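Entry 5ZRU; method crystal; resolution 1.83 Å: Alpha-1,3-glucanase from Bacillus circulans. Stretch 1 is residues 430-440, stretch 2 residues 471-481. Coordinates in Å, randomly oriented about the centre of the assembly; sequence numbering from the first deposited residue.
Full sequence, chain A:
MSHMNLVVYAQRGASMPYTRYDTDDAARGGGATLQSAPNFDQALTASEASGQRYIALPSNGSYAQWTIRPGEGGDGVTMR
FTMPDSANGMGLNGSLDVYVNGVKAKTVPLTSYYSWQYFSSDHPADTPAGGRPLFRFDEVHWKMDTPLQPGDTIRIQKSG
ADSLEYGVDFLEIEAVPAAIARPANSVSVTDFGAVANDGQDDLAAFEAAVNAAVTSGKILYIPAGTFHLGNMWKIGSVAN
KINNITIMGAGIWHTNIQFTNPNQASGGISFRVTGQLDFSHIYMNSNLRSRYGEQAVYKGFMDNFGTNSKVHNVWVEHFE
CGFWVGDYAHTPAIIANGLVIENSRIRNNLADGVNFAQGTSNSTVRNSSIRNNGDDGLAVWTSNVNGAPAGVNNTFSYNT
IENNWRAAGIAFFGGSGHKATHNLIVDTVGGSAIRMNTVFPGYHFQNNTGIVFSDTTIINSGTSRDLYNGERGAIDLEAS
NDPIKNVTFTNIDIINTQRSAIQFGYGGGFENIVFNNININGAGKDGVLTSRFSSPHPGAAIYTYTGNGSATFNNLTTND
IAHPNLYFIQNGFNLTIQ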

ATOM      1  N   GLY A 430       8.061   0.964 -11.421  1.00 10.31           N
ATOM      2  CA  GLY A 430       9.421   1.182 -10.976  1.00 10.42           C
ATOM      3  C   GLY A 430       9.969   0.103 -10.076  1.00  9.15           C
ATOM      4  O   GLY A 430      10.998   0.311  -9.427  1.00  8.17           O
ATOM      5  N   GLY A 431       9.323  -1.057 -10.019  1.00  9.41           N
ATOM      6  CA  GLY A 431       9.797  -2.081  -9.109  1.00  9.83           C
ATOM      7  C   GLY A 431       9.248  -3.470  -9.353  1.00  9.91           C
ATOM      8  O   GLY A 431       9.110  -3.895 -10.500  1.00  9.74           O
ATOM      9  N   SER A 432       8.912  -4.173  -8.275  1.00  8.03           N
ATOM     10  CA  SER A 432       8.720  -5.617  -8.299  1.00  9.17           C
ATOM     11  C   SER A 432       7.467  -5.966  -7.515  1.00  9.27           C
ATOM     12  O   SER A 432       7.039  -5.211  -6.644  1.00  7.55           O
ATOM     13  N   ALA A 433       6.880  -7.126  -7.820  1.00  9.47           N
ATOM     14  CA  ALA A 433       5.849  -7.638  -6.925  1.00  9.11           C
ATOM     15  C   ALA A 433       6.461  -8.087  -5.609  1.00  8.28           C
ATOM     16  O   ALA A 433       5.905  -7.829  -4.536  1.00  6.82           O
ATOM     17  N   ILE A 434       7.618  -8.743  -5.679  1.00  8.39           N
ATOM     18  CA  ILE A 434       8.314  -9.304  -4.530  1.00  8.59           C
ATOM     19  C   ILE A 434       9.792  -8.969  -4.667  1.00  9.20           C
ATOM     20  O   ILE A 434      10.371  -9.165  -5.741  1.00  9.14           O
ATOM     21  N   ARG A 435      10.411  -8.492  -3.583  1.00  8.48           N
ATOM     22  CA  ARG A 435      11.854  -8.313  -3.600  1.00  9.11           C
ATOM     23  C   ARG A 435      12.454  -8.758  -2.274  1.00 11.17           C
ATOM     24  O   ARG A 435      11.804  -8.732  -1.222  1.00  8.09           O
ATOM     25  N   MET A 436      13.700  -9.208  -2.346  1.00  8.43           N
ATOM     26  CA  MET A 436      14.526  -9.408  -1.165  1.00  8.42           C
ATOM     27  C   MET A 436      15.879  -8.791  -1.467  1.00 12.04           C
ATOM     28  O   MET A 436      16.367  -8.909  -2.592  1.00 11.09           O
ATOM     29  N   ASN A 437      16.474  -8.116  -0.489  1.00  9.76           N
ATOM     30  CA  ASN A 437      17.867  -7.714  -0.648  1.00 12.99           C
ATOM     31  C   ASN A 437      18.532  -7.703   0.720  1.00 10.59           C
ATOM     32  O   ASN A 437      17.877  -7.860   1.753  1.00 10.53           O
ATOM     33  N   THR A 438      19.857  -7.532   0.712  1.00 10.13           N
ATOM     34  CA  THR A 438      20.628  -7.376   1.938  1.00 12.53           C
ATOM     35  C   THR A 438      21.283  -5.996   1.994  1.00 17.25           C
ATOM     36  O   THR A 438      22.354  -5.831   2.583  1.00 15.91           O
ATOM     37  N   VAL A 439      20.629  -4.984   1.409  1.00 12.27           N
ATOM     38  CA  VAL A 439      21.240  -3.655   1.321  1.00 13.86           C
ATOM     39  C   VAL A 439      21.101  -2.823   2.592  1.00 17.07           C
ATOM     40  O   VAL A 439      21.806  -1.819   2.737  1.00 20.86           O
ATOM     41  N   PHE A 440      20.251  -3.212   3.533  1.00 16.70           N
ATOM     42  CA  PHE A 440      19.947  -2.331   4.653  1.00 17.35           C
ATOM     43  C   PHE A 440      20.699  -2.739   5.912  1.00 16.31           C
ATOM     44  O   PHE A 440      21.142  -3.884   6.041  1.00 15.96           O
ATOM     45  N   GLU A 471      16.627  -2.267 -14.519  1.00  8.36           N
ATOM     46  CA  GLU A 471      15.582  -3.276 -14.533  1.00  9.36           C
ATOM     47  C   GLU A 471      15.458  -3.975 -13.181  1.00  9.55           C
ATOM     48  O   GLU A 471      16.418  -4.068 -12.409  1.00 11.40           O
ATOM     49  N   ARG A 472      14.242  -4.453 -12.896  1.00  8.58           N
ATOM     50  CA  ARG A 472      13.947  -5.281 -11.734  1.00  9.14           C
ATOM     51  C   ARG A 472      12.974  -6.374 -12.157  1.00  8.51           C
ATOM     52  O   ARG A 472      12.092  -6.136 -12.988  1.00  9.12           O
ATOM     53  N   GLY A 473      13.145  -7.564 -11.589  1.00  9.61           N
ATOM     54  CA  GLY A 473      12.247  -8.653 -11.898  1.00 12.48           C
ATOM     55  C   GLY A 473      10.880  -8.444 -11.277  1.00  8.73           C
ATOM     56  O   GLY A 473      10.707  -7.669 -10.338  1.00 10.51           O
ATOM     57  N   ALA A 474       9.875  -9.112 -11.842  1.00 12.25           N
ATOM     58  CA  ALA A 474       8.611  -9.226 -11.119  1.00 11.60           C
ATOM     59  C   ALA A 474       8.858  -9.824  -9.740  1.00  9.46           C
ATOM     60  O   ALA A 474       8.258  -9.400  -8.743  1.00  9.06           O
ATOM     61  N   ILE A 475       9.744 -10.811  -9.671  1.00  8.94           N
ATOM     62  CA  ILE A 475      10.379 -11.254  -8.432  1.00  7.48           C
ATOM     63  C   ILE A 475      11.845 -10.878  -8.548  1.00  9.51           C
ATOM     64  O   ILE A 475      12.515 -11.293  -9.502  1.00  8.90           O
ATOM     65  N   ASP A 476      12.354 -10.103  -7.588  1.00  9.91           N
ATOM     66  CA  ASP A 476      13.707  -9.560  -7.686  1.00 10.89           C
ATOM     67  C   ASP A 476      14.497  -9.909  -6.437  1.00  9.98           C
ATOM     68  O   ASP A 476      14.119  -9.525  -5.325  1.00 10.90           O
ATOM     69  N   LEU A 477      15.607 -10.611  -6.623  1.00  7.54           N
ATOM     70  CA  LEU A 477      16.454 -11.034  -5.524  1.00  9.81           C
ATOM     71  C   LEU A 477      17.842 -10.441  -5.719  1.00  8.11           C
ATOM     72  O   LEU A 477      18.471 -10.641  -6.763  1.00 10.21           O
ATOM     73  N   GLU A 478      18.322  -9.736  -4.703  1.00  9.73           N
ATOM     74  CA  GLU A 478      19.558  -8.967  -4.803  1.00 10.74           C
ATOM     75  C   GLU A 478      20.433  -9.312  -3.607  1.00 10.98           C
ATOM     76  O   GLU A 478      20.077  -9.002  -2.468  1.00 11.42           O
ATOM     77  N   ALA A 479      21.565  -9.963  -3.860  1.00 11.32           N
ATOM     78  CA  ALA A 479      22.510 -10.292  -2.792  1.00 13.31           C
ATOM     79  C   ALA A 479      23.514  -9.148  -2.708  1.00 12.88           C
ATOM     80  O   ALA A 479      24.682  -9.259  -3.080  1.00 13.20           O
ATOM     81  N   SER A 480      22.988  -8.014  -2.231  1.00 14.53           N
ATOM     82  CA  SER A 480      23.716  -6.751  -2.239  1.00 14.43           C
ATOM     83  C   SER A 480      25.031  -6.877  -1.478  1.00 15.38           C
ATOM     84  O   SER A 480      26.091  -6.468  -1.966  1.00 14.19           O
ATOM     85  N   ASN A 481      24.981  -7.410  -0.257  1.00 14.28           N
ATOM     86  CA  ASN A 481      26.193  -7.528   0.533  1.00 13.47           C
ATOM     87  C   ASN A 481      26.261  -8.961   1.051  1.00 17.49           C
ATOM     88  O   ASN A 481      27.156  -9.718   0.669  1.00 24.42           O
TER

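The two stretches pair as neighbouring parallel β-strands, with apolar side chains on one face, polar ones on the other, and hydroxyl-mediated hydrogen bonds near both ends. The strand axes run 2° apart, and Asp476 N to Ile434 O (2.9 Å), Met436 N to Asp476 O (3.0 Å) and Glu478 N to Met436 O (3.0 Å) set the register. On one face that register pairs apolar side chains. Ile434 (m, t) meets Ile475 (m, t), CB to CG1 4.4 Å, and Met436 (m, t, p) meets Leu477 (m, t), CG to CD2 4.0 Å.

The face bearing Arg435, Asn437, Asp476 and Glu478 is polar. Asp476 (chi1 t) and Glu478 (t, t) share the guanidinium of Arg472: its NH1 forms salt bridges with Asp476 OD1 (2.9 Å) and Glu478 OE1 (2.7 Å). Water 1 lies 2.7 Å from Asp476 OD1 and 3.1 Å from Met436 O, within hydrogen-bonding reach of both; water 2 accepts from Asn437 ND2 (3.0 Å) and donates to Glu478 OE1 (2.7 Å), linking the strands.

At the start, Ser432 (m) points toward stretch 2, and its OG donates to Gly473 O (2.8 Å). At the far end, Thr438 (p) accepts Asn481 N at OG1 (3.0 Å, 173°), while Thr438 N donates to Ser480 OG (3.3 Å), a hydroxyl that itself donates to Glu478 OE2 (2.7 Å).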

ATOM      1  CB  SER A 432       9.920  -6.345  -7.673  1.00 10.07           C
ATOM      2  OG  SER A 432      11.138  -5.916  -8.262  1.00 10.11           O
ATOM      3  CB  ALA A 433       5.090  -8.798  -7.565  1.00  7.27           C
ATOM      4  CB  ILE A 434       8.145 -10.834  -4.449  1.00 10.52           C
ATOM      5  CG1 ILE A 434       6.711 -11.222  -4.104  1.00  9.00           C
ATOM      6  CG2 ILE A 434       9.121 -11.432  -3.433  1.00  7.72           C
ATOM      7  CD1 ILE A 434       6.439 -12.689  -4.356  1.00  9.69           C
ATOM      8  CB  ARG A 435      12.264  -6.860  -3.920  1.00 10.70           C
ATOM      9  CG  ARG A 435      12.175  -5.872  -2.757  1.00 10.36           C
ATOM     10  CD  ARG A 435      12.695  -4.504  -3.192  1.00  9.78           C
ATOM     11  NE  ARG A 435      12.527  -3.502  -2.141  1.00  9.58           N
ATOM     12  CZ  ARG A 435      13.271  -2.405  -2.036  1.00 10.67           C
ATOM     13  NH1 ARG A 435      14.238  -2.168  -2.918  1.00 14.11           N
ATOM     14  NH2 ARG A 435      13.054  -1.547  -1.046  1.00 10.02           N
ATOM     15  CB  MET A 436      14.680 -10.890  -0.826  1.00  7.74           C
ATOM     16  CG  MET A 436      13.356 -11.625  -0.607  1.00  9.49           C
ATOM     17  SD  MET A 436      13.602 -13.385  -0.255  1.00 10.78           S
ATOM     18  CE  MET A 436      14.434 -13.333   1.328  1.00  9.21           C
ATOM     19  CB  ASN A 437      18.009  -6.364  -1.387  1.00 10.81           C
ATOM     20  CG  ASN A 437      17.522  -5.153  -0.587  1.00 12.50           C
ATOM     21  OD1 ASN A 437      17.703  -5.051   0.621  1.00 13.06           O
ATOM     22  ND2 ASN A 437      16.921  -4.194  -1.299  1.00 14.12           N
ATOM     23  CB  THR A 438      21.669  -8.492   2.077  1.00 11.40           C
ATOM     24  OG1 THR A 438      22.497  -8.547   0.901  1.00 13.80           O
ATOM     25  CG2 THR A 438      20.978  -9.850   2.242  1.00 13.11           C
ATOM     26  CB  VAL A 439      20.656  -2.902   0.107  1.00 17.13           C
ATOM     27  CG1 VAL A 439      19.343  -2.233   0.465  1.00 19.20           C
ATOM     28  CG2 VAL A 439      21.659  -1.886  -0.433  1.00 23.49           C
ATOM     29  CB  PHE A 440      18.436  -2.329   4.919  1.00 16.87           C
ATOM     30  CG  PHE A 440      17.646  -1.743   3.786  1.00 20.84           C
ATOM     31  CD1 PHE A 440      17.949  -0.473   3.307  1.00 22.24           C
ATOM     32  CD2 PHE A 440      16.650  -2.475   3.155  1.00 17.83           C
ATOM     33  CE1 PHE A 440      17.238   0.076   2.245  1.00 26.12           C
ATOM     34  CE2 PHE A 440      15.939  -1.934   2.090  1.00 19.17           C
ATOM     35  CZ  PHE A 440      16.234  -0.659   1.631  1.00 21.40           C
ATOM     36  CB  GLU A 471      15.858  -4.313 -15.633  1.00 11.15           C
ATOM     37  CG  GLU A 471      17.183  -5.059 -15.490  1.00 12.01           C
ATOM     38  CD  GLU A 471      18.367  -4.372 -16.191  1.00 10.31           C
ATOM     39  OE1 GLU A 471      18.290  -3.164 -16.502  1.00 12.93           O
ATOM     40  OE2 GLU A 471      19.398  -5.050 -16.411  1.00 12.43           O
ATOM     41  CB  ARG A 472      13.335  -4.466 -10.580  1.00  9.85           C
ATOM     42  CG  ARG A 472      14.289  -3.435  -9.966  1.00 10.53           C
ATOM     43  CD  ARG A 472      15.335  -4.116  -9.109  1.00  8.34           C
ATOM     44  NE  ARG A 472      16.379  -3.180  -8.684  1.00 12.68           N
ATOM     45  CZ  ARG A 472      17.448  -3.534  -7.981  1.00 14.00           C
ATOM     46  NH1 ARG A 472      17.602  -4.799  -7.601  1.00 11.83           N
ATOM     47  NH2 ARG A 472      18.353  -2.626  -7.640  1.00 12.08           N
ATOM     48  CB  ALA A 474       7.611 -10.071 -11.921  1.00  9.27           C
ATOM     49  CB  ILE A 475      10.219 -12.767  -8.216  1.00  9.10           C
ATOM     50  CG1 ILE A 475       8.741 -13.153  -8.101  1.00  8.79           C
ATOM     51  CG2 ILE A 475      11.010 -13.228  -6.987  1.00  9.22           C
ATOM     52  CD1 ILE A 475       8.526 -14.672  -7.937  1.00  8.79           C
ATOM     53  CB  ASP A 476      13.685  -8.042  -7.905  1.00  9.45           C
ATOM     54  CG  ASP A 476      15.015  -7.517  -8.408  1.00 10.51           C
ATOM     55  OD1 ASP A 476      15.899  -7.197  -7.576  1.00 11.24           O
ATOM     56  OD2 ASP A 476      15.189  -7.472  -9.640  1.00 10.84           O
ATOM     57  CB  LEU A 477      16.520 -12.561  -5.441  1.00  9.10           C
ATOM     58  CG  LEU A 477      15.159 -13.282  -5.446  1.00  9.25           C
ATOM     59  CD1 LEU A 477      15.357 -14.796  -5.459  1.00 10.46           C
ATOM     60  CD2 LEU A 477      14.310 -12.869  -4.237  1.00  9.80           C
ATOM     61  CB  GLU A 478      19.256  -7.471  -4.854  1.00 10.87           C
ATOM     62  CG  GLU A 478      20.488  -6.596  -4.903  1.00 12.09           C
ATOM     63  CD  GLU A 478      20.143  -5.123  -4.755  1.00 16.30           C
ATOM     64  OE1 GLU A 478      19.329  -4.617  -5.558  1.00 14.95           O
ATOM     65  OE2 GLU A 478      20.664  -4.487  -3.813  1.00 19.16           O
ATOM     66  CB  ALA A 479      23.172 -11.642  -3.034  1.00 13.45           C
ATOM     67  CB  SER A 480      22.854  -5.659  -1.606  1.00 16.13           C
ATOM     68  OG  SER A 480      21.455  -5.983  -1.705  1.00 16.87           O
ATOM     69  CB  ASN A 481      26.201  -6.437   1.606  1.00 19.14           C
ATOM     70  CG  ASN A 481      26.517  -6.955   2.984  1.00 22.28           C
ATOM     71  OD1 ASN A 481      27.685  -7.215   3.328  1.00 26.16           O
ATOM     72  ND2 ASN A 481      25.481  -7.115   3.796  1.00 27.57           N
TER
HETATM   73  O   HOH W   1      15.808  -6.923  -4.847  1.00 13.61           O
HETATM   74  O   HOH W   2      16.989  -4.453  -4.284  1.00 17.25           O